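Local coordinates for protein cysteine desulfurase (Fervidobacterium islandicum, PDB 6A6E) that probably removes sulfur from L-cysteine with the help of pyridoxal phosphate, giving alanine and a protein-bound persulfide for iron-sulfur cluster assembly, at residues Met5-Val9 / Glu317-Tyr321; Lys32-Asp38 / Asn365-Arg371; Tyr59-His65 / Glu74-Glu80; Met105-Phe109 / Leu256-Leu260. All blocks are in the same frame, centred on the assembly; numbering follows the deposited sequence.

Interaction 1. Residues Met5-Val9 / Glu317-Tyr321; sequences MRSTV and ELSNY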
loop_
_atom_site.group_PDB
_atom_site.type_symbol
_atom_site.label_atom_id
_atom_site.label_comp_id
_atom_site.label_asym_id
_atom_site.label_seq_id
_atom_site.Cartn_x
_atom_site.Cartn_y
_atom_site.Cartn_z
ATOM N N MET A 5 36.892 -8.944 9.791
ATOM C CA MET A 5 36.004 -8.777 8.637
ATOM C C MET A 5 36.380 -7.610 7.710
ATOM O O MET A 5 35.775 -7.440 6.642
ATOM C CB MET A 5 34.562 -8.654 9.122
ATOM C CG MET A 5 33.964 -10.006 9.448
ATOM S SD MET A 5 32.866 -9.950 10.868
ATOM C CE MET A 5 31.851 -11.413 10.570
ATOM N N ARG A 6 37.386 -6.842 8.119
ATOM C CA ARG A 6 37.990 -5.772 7.329
ATOM C C ARG A 6 37.149 -4.482 7.311
ATOM O O ARG A 6 37.050 -3.806 6.290
ATOM C CB ARG A 6 38.345 -6.258 5.918
ATOM C CG ARG A 6 39.187 -7.532 5.908
ATOM C CD ARG A 6 38.998 -8.381 4.649
ATOM N NE ARG A 6 39.463 -7.665 3.464
ATOM C CZ ARG A 6 39.280 -8.061 2.212
ATOM N NH1 ARG A 6 38.615 -9.192 1.940
ATOM N NH2 ARG A 6 39.730 -7.296 1.228
ATOM N N SER A 7 36.586 -4.135 8.473
ATOM C CA SER A 7 35.810 -2.892 8.659
ATOM C C SER A 7 36.602 -1.834 9.459
ATOM O O SER A 7 37.151 -2.116 10.523
ATOM C CB SER A 7 34.498 -3.210 9.400
ATOM O OG SER A 7 33.507 -2.237 9.148
ATOM N N THR A 8 36.634 -0.608 8.968
ATOM C CA THR A 8 37.143 0.505 9.764
ATOM C C THR A 8 36.038 1.043 10.741
ATOM O O THR A 8 36.290 1.919 11.552
ATOM C CB THR A 8 37.685 1.623 8.817
ATOM O OG1 THR A 8 38.564 2.475 9.549
ATOM C CG2 THR A 8 36.600 2.502 8.202
ATOM N N VAL A 9 34.820 0.498 10.657
ATOM C CA VAL A 9 33.635 1.103 11.274
ATOM C C VAL A 9 33.129 0.265 12.431
ATOM O O VAL A 9 32.795 0.819 13.456
ATOM C CB VAL A 9 32.492 1.234 10.229
ATOM C CG1 VAL A 9 31.184 1.683 10.880
ATOM C CG2 VAL A 9 32.908 2.177 9.095
ATOM N N GLU A 317 32.518 2.633 2.754
ATOM C CA GLU A 317 33.773 1.890 2.578
ATOM C C GLU A 317 33.542 0.671 1.674
ATOM O O GLU A 317 34.391 0.321 0.853
ATOM C CB GLU A 317 34.429 1.524 3.934
ATOM C CG GLU A 317 34.005 0.191 4.530
ATOM C CD GLU A 317 34.398 0.012 6.014
ATOM O OE1 GLU A 317 35.394 0.701 6.416
ATOM O OE2 GLU A 317 33.701 -0.814 6.738
ATOM N N LEU A 318 32.377 0.032 1.777
ATOM C CA LEU A 318 32.078 -1.048 0.863
ATOM C C LEU A 318 32.022 -0.554 -0.559
ATOM O O LEU A 318 32.509 -1.224 -1.434
ATOM C CB LEU A 318 30.739 -1.701 1.174
ATOM C CG LEU A 318 30.674 -2.553 2.397
ATOM C CD1 LEU A 318 29.219 -2.960 2.597
ATOM C CD2 LEU A 318 31.573 -3.766 2.203
ATOM N N SER A 319 31.402 0.602 -0.764
ATOM C CA SER A 319 31.263 1.191 -2.087
ATOM C C SER A 319 32.592 1.507 -2.735
ATOM O O SER A 319 32.760 1.270 -3.950
ATOM C CB SER A 319 30.457 2.498 -2.073
ATOM O OG SER A 319 29.176 2.315 -1.523
ATOM N N ASN A 320 33.493 2.125 -1.968
ATOM C CA ASN A 320 34.830 2.442 -2.460
ATOM C C ASN A 320 35.572 1.185 -2.845
ATOM O O ASN A 320 36.116 1.128 -3.905
ATOM C CB ASN A 320 35.624 3.221 -1.445
ATOM C CG ASN A 320 35.001 4.570 -1.161
ATOM O OD1 ASN A 320 34.247 5.096 -1.959
ATOM N ND2 ASN A 320 35.301 5.125 -0.026
ATOM N N TYR A 321 35.576 0.180 -1.992
ATOM C CA TYR A 321 36.157 -1.128 -2.322
ATOM C C TYR A 321 35.525 -1.821 -3.570
ATOM O O TYR A 321 36.215 -2.365 -4.418
ATOM C CB TYR A 321 36.049 -2.022 -1.125
ATOM C CG TYR A 321 36.839 -3.316 -1.241
ATOM C CD1 TYR A 321 38.256 -3.358 -1.034
ATOM C CD2 TYR A 321 36.182 -4.506 -1.467
ATOM C CE1 TYR A 321 38.936 -4.560 -1.125
ATOM C CE2 TYR A 321 36.844 -5.708 -1.583
ATOM C CZ TYR A 321 38.220 -5.744 -1.392
ATOM O OH TYR A 321 38.794 -6.996 -1.465
HETATM O O HOH W 1 34.287 -3.241 5.238
#

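Interaction 2. Residues Lys32-Asp38 / Asn365-Arg371; sequences KRLVYLD and NFGVATR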
loop_
_atom_site.group_PDB
_atom_site.type_symbol
_atom_site.label_atom_id
_atom_site.label_comp_id
_atom_site.label_asym_id
_atom_site.label_seq_id
_atom_site.Cartn_x
_atom_site.Cartn_y
_atom_site.Cartn_z
ATOM N N LYS A 32 26.944 -22.952 -2.048
ATOM C CA LYS A 32 27.654 -21.709 -1.687
ATOM C C LYS A 32 26.723 -20.716 -0.936
ATOM O O LYS A 32 25.522 -20.582 -1.264
ATOM C CB LYS A 32 28.211 -21.046 -2.919
ATOM C CG LYS A 32 29.135 -21.960 -3.688
ATOM C CD LYS A 32 29.870 -21.206 -4.731
ATOM C CE LYS A 32 30.883 -22.106 -5.433
ATOM N NZ LYS A 32 31.877 -21.196 -6.063
ATOM N N ARG A 33 27.274 -20.037 0.062
ATOM C CA ARG A 33 26.484 -19.109 0.827
ATOM C C ARG A 33 25.983 -17.983 -0.090
ATOM O O ARG A 33 26.621 -17.599 -1.101
ATOM C CB ARG A 33 27.256 -18.531 2.019
ATOM C CG ARG A 33 28.315 -17.521 1.619
ATOM C CD ARG A 33 29.155 -17.006 2.787
ATOM N NE ARG A 33 30.144 -16.036 2.307
ATOM C CZ ARG A 33 29.927 -14.743 2.128
ATOM N NH1 ARG A 33 28.737 -14.206 2.448
ATOM N NH2 ARG A 33 30.897 -13.966 1.636
ATOM N N LEU A 34 24.821 -17.477 0.301
ATOM C CA LEU A 34 24.167 -16.372 -0.391
ATOM C C LEU A 34 25.026 -15.156 -0.259
ATOM O O LEU A 34 25.371 -14.717 0.827
ATOM C CB LEU A 34 22.746 -16.118 0.181
ATOM C CG LEU A 34 22.104 -14.798 -0.310
ATOM C CD1 LEU A 34 21.868 -14.856 -1.835
ATOM C CD2 LEU A 34 20.820 -14.518 0.452
ATOM N N VAL A 35 25.402 -14.602 -1.391
ATOM C CA VAL A 35 26.071 -13.334 -1.431
ATOM C C VAL A 35 25.076 -12.323 -2.069
ATOM O O VAL A 35 24.986 -12.214 -3.291
ATOM C CB VAL A 35 27.404 -13.422 -2.218
ATOM C CG1 VAL A 35 27.981 -12.042 -2.405
ATOM C CG2 VAL A 35 28.415 -14.276 -1.427
ATOM N N TYR A 36 24.398 -11.534 -1.240
ATOM C CA TYR A 36 23.246 -10.724 -1.725
ATOM C C TYR A 36 23.701 -9.351 -2.129
ATOM O O TYR A 36 23.991 -8.507 -1.276
ATOM C CB TYR A 36 22.127 -10.651 -0.690
ATOM C CG TYR A 36 20.870 -9.998 -1.217
ATOM C CD1 TYR A 36 19.955 -10.712 -1.960
ATOM C CD2 TYR A 36 20.634 -8.655 -1.037
ATOM C CE1 TYR A 36 18.826 -10.114 -2.502
ATOM C CE2 TYR A 36 19.448 -8.061 -1.499
ATOM C CZ TYR A 36 18.573 -8.779 -2.245
ATOM O OH TYR A 36 17.420 -8.212 -2.721
ATOM N N LEU A 37 23.796 -9.153 -3.443
ATOM C CA LEU A 37 24.219 -7.870 -4.025
ATOM C C LEU A 37 23.149 -7.240 -4.960
ATOM O O LEU A 37 23.497 -6.557 -5.970
ATOM C CB LEU A 37 25.566 -8.001 -4.764
ATOM C CG LEU A 37 26.749 -8.476 -3.895
ATOM C CD1 LEU A 37 27.952 -8.698 -4.768
ATOM C CD2 LEU A 37 27.112 -7.460 -2.827
ATOM N N ASP A 38 21.871 -7.418 -4.596
ATOM C CA ASP A 38 20.750 -6.794 -5.335
ATOM C C ASP A 38 19.959 -5.853 -4.404
ATOM O O ASP A 38 18.740 -5.705 -4.500
ATOM C CB ASP A 38 19.827 -7.863 -5.857
ATOM C CG ASP A 38 18.885 -7.339 -6.944
ATOM O OD1 ASP A 38 19.232 -6.293 -7.586
ATOM O OD2 ASP A 38 17.851 -8.023 -7.152
ATOM N N ASN A 365 26.381 -20.575 -9.942
ATOM C CA ASN A 365 27.721 -21.121 -9.670
ATOM C C ASN A 365 28.462 -20.413 -8.566
ATOM O O ASN A 365 29.442 -20.961 -8.098
ATOM C CB ASN A 365 28.562 -21.137 -10.945
ATOM C CG ASN A 365 27.872 -21.943 -12.052
ATOM O OD1 ASN A 365 27.188 -21.403 -12.917
ATOM N ND2 ASN A 365 27.961 -23.248 -11.953
ATOM N N PHE A 366 28.014 -19.219 -8.130
ATOM C CA PHE A 366 28.693 -18.514 -7.019
ATOM C C PHE A 366 27.780 -18.000 -5.904
ATOM O O PHE A 366 28.255 -17.421 -4.963
ATOM C CB PHE A 366 29.514 -17.363 -7.543
ATOM C CG PHE A 366 30.628 -17.786 -8.412
ATOM C CD1 PHE A 366 30.416 -18.009 -9.780
ATOM C CD2 PHE A 366 31.896 -17.946 -7.877
ATOM C CE1 PHE A 366 31.469 -18.428 -10.589
ATOM C CE2 PHE A 366 32.943 -18.369 -8.670
ATOM C CZ PHE A 366 32.746 -18.609 -10.023
ATOM N N GLY A 367 26.479 -18.262 -6.007
ATOM C CA GLY A 367 25.491 -17.834 -4.988
ATOM C C GLY A 367 25.296 -16.307 -4.857
ATOM O O GLY A 367 24.715 -15.823 -3.877
ATOM N N VAL A 368 25.781 -15.586 -5.850
ATOM C CA VAL A 368 25.833 -14.146 -5.886
ATOM C C VAL A 368 24.556 -13.667 -6.625
ATOM O O VAL A 368 24.361 -14.005 -7.807
ATOM C CB VAL A 368 27.084 -13.683 -6.650
ATOM C CG1 VAL A 368 27.104 -12.175 -6.878
ATOM C CG2 VAL A 368 28.342 -14.075 -5.877
ATOM N N ALA A 369 23.764 -12.843 -5.917
ATOM C CA ALA A 369 22.551 -12.196 -6.441
ATOM C C ALA A 369 22.869 -10.843 -6.997
ATOM O O ALA A 369 23.307 -9.999 -6.268
ATOM C CB ALA A 369 21.498 -12.086 -5.321
ATOM N N THR A 370 22.683 -10.662 -8.300
ATOM C CA THR A 370 22.824 -9.393 -8.990
ATOM C C THR A 370 21.659 -9.247 -9.932
ATOM O O THR A 370 20.822 -10.152 -10.049
ATOM C CB THR A 370 24.097 -9.330 -9.879
ATOM O OG1 THR A 370 24.019 -10.315 -10.909
ATOM C CG2 THR A 370 25.344 -9.565 -9.028
ATOM N N ARG A 371 21.563 -8.101 -10.598
ATOM C CA ARG A 371 20.476 -7.868 -11.507
ATOM C C ARG A 371 20.978 -7.402 -12.858
ATOM O O ARG A 371 21.857 -6.561 -12.951
ATOM C CB ARG A 371 19.554 -6.801 -10.902
ATOM C CG ARG A 371 18.245 -6.520 -11.635
ATOM C CD ARG A 371 17.287 -5.718 -10.721
ATOM N NE ARG A 371 16.741 -6.574 -9.695
ATOM C CZ ARG A 371 15.587 -7.186 -9.723
ATOM N NH1 ARG A 371 14.693 -6.933 -10.670
ATOM N NH2 ARG A 371 15.315 -7.986 -8.741
HETATM O O HOH W 2 28.982 -17.693 -2.176
#

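Interaction 3. Residues Tyr59-His65 / Glu74-Glu80; sequences YHYSNIH and EATVAYE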
loop_
_atom_site.group_PDB
_atom_site.type_symbol
_atom_site.label_atom_id
_atom_site.label_comp_id
_atom_site.label_asym_id
_atom_site.label_seq_id
_atom_site.Cartn_x
_atom_site.Cartn_y
_atom_site.Cartn_z
ATOM N N TYR A 59 -1.068 -9.205 18.813
ATOM C CA TYR A 59 -1.485 -8.783 20.158
ATOM C C TYR A 59 -1.926 -7.315 20.304
ATOM O O TYR A 59 -2.590 -6.970 21.323
ATOM C CB TYR A 59 -0.374 -9.099 21.194
ATOM C CG TYR A 59 -0.069 -10.607 21.388
ATOM C CD1 TYR A 59 -0.935 -11.436 22.127
ATOM C CD2 TYR A 59 1.031 -11.189 20.821
ATOM C CE1 TYR A 59 -0.675 -12.821 22.306
ATOM C CE2 TYR A 59 1.330 -12.561 21.028
ATOM C CZ TYR A 59 0.458 -13.364 21.772
ATOM O OH TYR A 59 0.710 -14.704 21.945
ATOM N N HIS A 60 -1.589 -6.453 19.346
ATOM C CA HIS A 60 -1.835 -5.012 19.538
ATOM C C HIS A 60 -2.595 -4.362 18.390
ATOM O O HIS A 60 -2.477 -3.202 18.172
ATOM C CB HIS A 60 -0.557 -4.279 19.802
ATOM C CG HIS A 60 0.156 -4.807 21.012
ATOM N ND1 HIS A 60 -0.296 -4.571 22.293
ATOM C CD2 HIS A 60 1.200 -5.669 21.129
ATOM C CE1 HIS A 60 0.479 -5.218 23.145
ATOM N NE2 HIS A 60 1.387 -5.903 22.469
ATOM N N TYR A 61 -3.388 -5.141 17.691
ATOM C CA TYR A 61 -3.866 -4.736 16.356
ATOM C C TYR A 61 -5.356 -4.471 16.331
ATOM O O TYR A 61 -6.117 -5.236 16.880
ATOM C CB TYR A 61 -3.541 -5.831 15.333
ATOM C CG TYR A 61 -4.154 -5.498 14.007
ATOM C CD1 TYR A 61 -3.497 -4.646 13.137
ATOM C CD2 TYR A 61 -5.445 -5.889 13.686
ATOM C CE1 TYR A 61 -4.076 -4.277 11.946
ATOM C CE2 TYR A 61 -6.028 -5.510 12.508
ATOM C CZ TYR A 61 -5.315 -4.715 11.640
ATOM O OH TYR A 61 -5.850 -4.293 10.448
ATOM N N SER A 62 -5.744 -3.380 15.686
ATOM C CA SER A 62 -7.093 -3.075 15.302
ATOM C C SER A 62 -7.011 -1.884 14.380
ATOM O O SER A 62 -5.967 -1.347 14.201
ATOM C CB SER A 62 -7.952 -2.610 16.484
ATOM O OG SER A 62 -8.426 -3.683 17.222
ATOM N N ASN A 63 -8.132 -1.449 13.822
ATOM C CA ASN A 63 -8.099 -0.280 12.954
ATOM C C ASN A 63 -7.958 0.946 13.839
ATOM O O ASN A 63 -8.314 0.929 15.025
ATOM C CB ASN A 63 -9.317 -0.193 12.042
ATOM C CG ASN A 63 -8.970 0.511 10.708
ATOM O OD1 ASN A 63 -8.018 1.355 10.659
ATOM N ND2 ASN A 63 -9.700 0.173 9.635
ATOM N N ILE A 64 -7.438 2.007 13.278
ATOM C CA ILE A 64 -6.965 3.105 14.074
ATOM C C ILE A 64 -7.781 4.394 13.890
ATOM O O ILE A 64 -8.537 4.515 12.946
ATOM C CB ILE A 64 -5.520 3.402 13.689
ATOM C CG1 ILE A 64 -5.331 3.635 12.189
ATOM C CG2 ILE A 64 -4.640 2.270 14.125
ATOM C CD1 ILE A 64 -3.940 4.242 11.934
ATOM N N HIS A 65 -7.524 5.366 14.731
ATOM C CA HIS A 65 -8.276 6.648 14.827
ATOM C C HIS A 65 -9.688 6.368 15.439
ATOM O O HIS A 65 -10.160 5.238 15.413
ATOM C CB HIS A 65 -8.374 7.440 13.478
ATOM C CG HIS A 65 -7.072 7.587 12.766
ATOM N ND1 HIS A 65 -5.968 8.160 13.362
ATOM C CD2 HIS A 65 -6.669 7.200 11.526
ATOM C CE1 HIS A 65 -4.940 8.113 12.536
ATOM N NE2 HIS A 65 -5.343 7.567 11.402
ATOM N N GLU A 74 -4.164 1.192 21.409
ATOM C CA GLU A 74 -2.819 0.703 21.281
ATOM C C GLU A 74 -2.336 0.873 19.836
ATOM O O GLU A 74 -1.199 1.320 19.595
ATOM C CB GLU A 74 -2.736 -0.772 21.727
ATOM C CG GLU A 74 -2.894 -0.945 23.239
ATOM C CD GLU A 74 -2.901 -2.402 23.732
ATOM O OE1 GLU A 74 -2.789 -3.370 22.942
ATOM O OE2 GLU A 74 -2.994 -2.598 24.966
ATOM N N ALA A 75 -3.186 0.490 18.878
ATOM C CA ALA A 75 -2.777 0.470 17.473
ATOM C C ALA A 75 -2.622 1.920 17.045
ATOM O O ALA A 75 -1.701 2.268 16.353
ATOM C CB ALA A 75 -3.806 -0.285 16.651
ATOM N N THR A 76 -3.516 2.792 17.487
ATOM C CA THR A 76 -3.461 4.177 17.098
ATOM C C THR A 76 -2.204 4.881 17.625
ATOM O O THR A 76 -1.478 5.617 16.895
ATOM C CB THR A 76 -4.734 4.946 17.561
ATOM O OG1 THR A 76 -5.895 4.330 17.011
ATOM C CG2 THR A 76 -4.710 6.363 17.077
ATOM N N VAL A 77 -1.939 4.662 18.891
ATOM C CA VAL A 77 -0.703 5.195 19.521
ATOM C C VAL A 77 0.558 4.677 18.806
ATOM O O VAL A 77 1.447 5.447 18.468
ATOM C CB VAL A 77 -0.707 4.841 21.035
ATOM C CG1 VAL A 77 0.619 5.067 21.700
ATOM C CG2 VAL A 77 -1.790 5.635 21.776
ATOM N N ALA A 78 0.593 3.400 18.489
ATOM C CA ALA A 78 1.786 2.838 17.845
ATOM C C ALA A 78 1.981 3.455 16.481
ATOM O O ALA A 78 3.122 3.775 16.108
ATOM C CB ALA A 78 1.725 1.305 17.782
ATOM N N TYR A 79 0.896 3.626 15.723
ATOM C CA TYR A 79 0.971 4.238 14.386
ATOM C C TYR A 79 1.475 5.680 14.432
ATOM O O TYR A 79 2.353 6.084 13.662
ATOM C CB TYR A 79 -0.395 4.168 13.694
ATOM C CG TYR A 79 -0.466 4.641 12.276
ATOM C CD1 TYR A 79 -0.044 3.836 11.194
ATOM C CD2 TYR A 79 -1.051 5.892 11.970
ATOM C CE1 TYR A 79 -0.172 4.300 9.874
ATOM C CE2 TYR A 79 -1.191 6.339 10.656
ATOM C CZ TYR A 79 -0.719 5.550 9.614
ATOM O OH TYR A 79 -0.888 6.074 8.352
ATOM N N GLU A 80 0.880 6.508 15.277
ATOM C CA GLU A 80 1.387 7.893 15.405
ATOM C C GLU A 80 2.835 7.951 15.962
ATOM O O GLU A 80 3.567 8.802 15.564
ATOM C CB GLU A 80 0.499 8.712 16.315
ATOM C CG GLU A 80 -0.938 9.050 15.805
ATOM C CD GLU A 80 -1.477 8.566 14.412
ATOM O OE1 GLU A 80 -1.271 9.230 13.257
ATOM O OE2 GLU A 80 -2.305 7.564 14.547
#

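Interaction 4. Residues Met105-Phe109 / Leu256-Leu260; sequences MGINF and LEPFL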
loop_
_atom_site.group_PDB
_atom_site.type_symbol
_atom_site.label_atom_id
_atom_site.label_comp_id
_atom_site.label_asym_id
_atom_site.label_seq_id
_atom_site.Cartn_x
_atom_site.Cartn_y
_atom_site.Cartn_z
ATOM N N MET A 105 4.024 5.603 -5.646
ATOM C CA MET A 105 2.764 6.293 -5.297
ATOM C C MET A 105 3.007 7.763 -4.949
ATOM O O MET A 105 2.278 8.647 -5.378
ATOM C CB MET A 105 2.018 5.601 -4.130
ATOM C CG MET A 105 0.954 6.516 -3.471
ATOM S SD MET A 105 -0.165 5.686 -2.318
ATOM C CE MET A 105 -0.901 7.084 -1.411
ATOM N N GLY A 106 3.997 8.028 -4.112
ATOM C CA GLY A 106 4.403 9.403 -3.798
ATOM C C GLY A 106 4.597 10.336 -4.970
ATOM O O GLY A 106 4.068 11.433 -4.967
ATOM N N ILE A 107 5.310 9.901 -5.994
ATOM C CA ILE A 107 5.505 10.709 -7.177
ATOM C C ILE A 107 4.178 10.922 -7.884
ATOM O O ILE A 107 3.860 12.031 -8.362
ATOM C CB ILE A 107 6.571 10.153 -8.171
ATOM C CG1 ILE A 107 7.974 10.051 -7.549
ATOM C CG2 ILE A 107 6.687 11.024 -9.426
ATOM C CD1 ILE A 107 8.598 11.394 -7.294
ATOM N N ASN A 108 3.407 9.856 -8.026
ATOM C CA ASN A 108 2.102 10.013 -8.683
ATOM C C ASN A 108 1.209 11.004 -7.914
ATOM O O ASN A 108 0.488 11.796 -8.534
ATOM C CB ASN A 108 1.392 8.662 -8.845
ATOM C CG ASN A 108 1.911 7.870 -10.024
ATOM O OD1 ASN A 108 1.388 8.007 -11.151
ATOM N ND2 ASN A 108 2.964 7.056 -9.805
ATOM N N PHE A 109 1.249 10.931 -6.581
ATOM C CA PHE A 109 0.506 11.806 -5.697
ATOM C C PHE A 109 0.881 13.273 -6.050
ATOM O O PHE A 109 0.002 14.145 -6.242
ATOM C CB PHE A 109 0.847 11.407 -4.275
ATOM C CG PHE A 109 0.348 12.305 -3.175
ATOM C CD1 PHE A 109 0.527 13.690 -3.183
ATOM C CD2 PHE A 109 -0.152 11.721 -2.020
ATOM C CE1 PHE A 109 0.112 14.488 -2.120
ATOM C CE2 PHE A 109 -0.561 12.508 -0.941
ATOM C CZ PHE A 109 -0.448 13.902 -1.016
ATOM N N LEU A 256 -2.412 21.984 -0.872
ATOM C CA LEU A 256 -2.464 20.980 -1.934
ATOM C C LEU A 256 -3.785 20.290 -1.875
ATOM O O LEU A 256 -4.192 19.908 -0.765
ATOM C CB LEU A 256 -1.405 19.904 -1.724
ATOM C CG LEU A 256 -0.026 19.904 -2.295
ATOM C CD1 LEU A 256 0.551 18.485 -2.057
ATOM C CD2 LEU A 256 -0.010 20.275 -3.773
ATOM N N GLU A 257 -4.461 20.134 -3.018
ATOM C CA GLU A 257 -5.598 19.217 -3.143
ATOM C C GLU A 257 -5.171 17.725 -2.815
ATOM O O GLU A 257 -4.135 17.259 -3.289
ATOM C CB GLU A 257 -6.198 19.276 -4.558
ATOM C CG GLU A 257 -7.374 18.299 -4.855
ATOM C CD GLU A 257 -8.702 18.669 -4.200
ATOM O OE1 GLU A 257 -8.826 19.764 -3.644
ATOM O OE2 GLU A 257 -9.624 17.839 -4.184
ATOM N N PRO A 258 -5.973 17.005 -2.020
ATOM C CA PRO A 258 -5.592 15.585 -1.724
ATOM C C PRO A 258 -5.502 14.827 -3.014
ATOM O O PRO A 258 -6.262 15.113 -3.967
ATOM C CB PRO A 258 -6.737 15.085 -0.878
ATOM C CG PRO A 258 -7.244 16.343 -0.144
ATOM C CD PRO A 258 -7.071 17.468 -1.150
ATOM N N PHE A 259 -4.610 13.847 -3.064
ATOM C CA PHE A 259 -4.551 12.936 -4.205
ATOM C C PHE A 259 -5.769 11.933 -4.207
ATOM O O PHE A 259 -6.564 11.895 -5.126
ATOM C CB PHE A 259 -3.177 12.179 -4.170
ATOM C CG PHE A 259 -2.975 11.251 -5.272
ATOM C CD1 PHE A 259 -3.545 11.490 -6.502
ATOM C CD2 PHE A 259 -2.289 10.058 -5.066
ATOM C CE1 PHE A 259 -3.377 10.618 -7.555
ATOM C CE2 PHE A 259 -2.087 9.190 -6.132
ATOM C CZ PHE A 259 -2.620 9.479 -7.354
ATOM N N LEU A 260 -5.846 11.117 -3.179
ATOM C CA LEU A 260 -6.882 10.169 -2.945
ATOM C C LEU A 260 -7.902 10.673 -1.918
ATOM O O LEU A 260 -7.549 11.418 -0.964
ATOM C CB LEU A 260 -6.292 8.872 -2.399
ATOM C CG LEU A 260 -5.136 8.220 -3.166
ATOM C CD1 LEU A 260 -4.679 6.891 -2.542
ATOM C CD2 LEU A 260 -5.534 8.070 -4.596
#

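Interaction 1. Residues Met5-Val9 / Glu317-Tyr321
The carboxylate of Glu317 reaches out from helix 308-327 to meet the loop that leads into helix 12-20. Glu317 OE2 accepts a hydrogen bond from Ser7 OG at 2.8 Å. Glu317 OE1 lies 3.1 Å from the backbone Thr8 N, which donates to it, although the model places OE1 a little too close to its surroundings for that length to be exact. OE2 has further donors. Water 1 gives Glu317 OE2 a weak hydrogen bond at 2.9 Å and also donates to Arg6 O at 3.0 Å, and His314 ND1, one turn back on the same helix, bonds to OE2 as well. Arg6 O is also met by Lys407 NZ. The contact ties the N-terminal segment to the surface of the C-terminal part of this fold-type I PLP enzyme, a member of the class-V aminotransferase family. A second polar group forms one turn along the helix, at Tyr321. Arg6 NH2 donates to Tyr321 OH at 2.9 Å, with the hydroxyl at the edge of the guanidinium. Asp411 on helix 407-423 serves both residues: it forms a salt bridge with Arg6 NH1 and a hydrogen bond with Tyr321 OH. Val9 adds a loose approach, with Val9 CG2 3.9 Å from Glu317 OE2. Ser7 OG also accepts a weak bond from Val9 N at 3.4 Å.

Interaction 2. Residues Lys32-Asp38 / Asn365-Arg371
In the smaller, C-terminal domain of this fold-type I PLP enzyme, strands 32-36 and 368-373 run parallel as neighbours in a mixed sheet. Val35 N donates to Gly367 O at 2.9 Å, Ala369 N to Val35 O at 3.0 Å, and Leu37 N to Ala369 O at 3.0 Å. Gly367 makes the turn from helix 355-366 into the strand with positive phi. It fills a narrow gap: a CB there would clash with Arg33 O. Beside it, water 2 donates to Arg33 O at 2.6 Å and Phe366 O at 2.9 Å. On one face of the sheet, Val35 CB meets Val368 CG2 at 3.8 Å, and Leu37 CD1 lies 4.2 Å from Val368 CG1. Helix 407-423 packs over these side chains. On the other face, the small Ala369 leaves a hollow for larger neighbours. Tyr36 CD1 rests 3.9 Å from Ala369 CB, and Leu34 CD1 lies 4.5 Å from Ala369 CB. Leu71 of the second subunit packs on Leu34 and Tyr36. Past the strand pairing, Asp38 forms a salt bridge with Arg371 and is also hydrogen-bonded to His69 of the second subunit. Asp38 OD2 lies 3.0 Å from Arg371 NH2 and 3.1 Å from Arg371 NE.

Interaction 3. Residues Tyr59-His65 / Glu74-Glu80
This contact lies in the loop that joins helices 47-59 and 70-90, at the dimer interface. The loop folds back along helix 70-90. At its start, His60 ND1 donates to Glu74 OE1 at 2.8 Å, and Arg27 of the second subunit forms a salt bridge with the same carboxylate. Ala75 is small enough to let the backbone close in, with Ala75 CB 3.5 Å from His60 O and 3.4 Å from Ser62 O. Ile64 then points toward the helix. Ile64 CG2 lies 3.7 Å from Ala75 CB, and Ile64 CD1 sits over the face of the Tyr79 ring in a CH-pi contact, 3.6 Å from the centroid. Next, His65 N donates to Thr76 OG1 at 3.0 Å, while that hydroxyl also bonds to Ala72 O. Asn63 bonds to Ala41 and Arg371 of the second subunit and packs on its His235, a residue of that subunit's PLP pocket. Such an interface loop, reaching toward the partner's cofactor site, fits the dimer of fold-type I PLP enzymes.

Interaction 4. Residues Met105-Phe109 / Leu256-Leu260
Met105 stands near the start of helix 103-116, just after the cofactor-pocket residues Thr103 and Thr104. Its side chain is extended, and Met105 CE lies 3.9 Å from Leu260 CD1. Met105 O accepts the helical hydrogen bond of Phe109 N at 2.8 Å. The contact resumes at Asn108: Asn108 CB lies 4.4 Å from Phe259 CZ, and Asn108 O sits over the Phe259 ring, 4.1 Å from Phe259 CZ. The amide of Asn108 turns elsewhere: its ND2 bonds to Thr104 O and to Tyr261 O of the second subunit. Phe109 makes the tightest fit. Phe109 CA lies over the Phe259 ring, 3.7 Å from the centroid, and Phe259 CB lies over the Phe109 ring in turn, 3.9 Å from that centroid. These are two reciprocal CH-pi contacts. The ring planes meet obliquely at 51°, with centroids 5.8 Å apart. At the edge of its ring, Phe109 CE1 is 4.0 Å from Leu256 CD1. No hydrogen bond links the two segments; the contact is mostly apolar. Phe259 also meets Phe259 of the second subunit, which brings this core to the dimer interface. The arrangement belongs to the large, PLP-binding domain of the fold-type I enzymes, where the helix that begins at the cofactor pocket packs against an interface loop.

Interactions 3 and 4 both lie inside the chain loop closed by interaction 2, and interaction 1 encloses them too; the segments of interactions 1 and 2 alternate along the chain. Interactions 1 and 2 are neighbours in space, with centres 19 Å apart and nearest atoms about 7 Å apart. Interaction 4 lies across the chain's centre from both. Interactions 2, 3 and 4 touch the second subunit. Although interactions 2 and 3 are 38 Å apart between centres within one chain, the dimer joins them: Arg371 of one subunit bonds to Asn63 O of the other. Interaction 4 is near the cofactor, with the Met105 side chain about 7 Å from PLP.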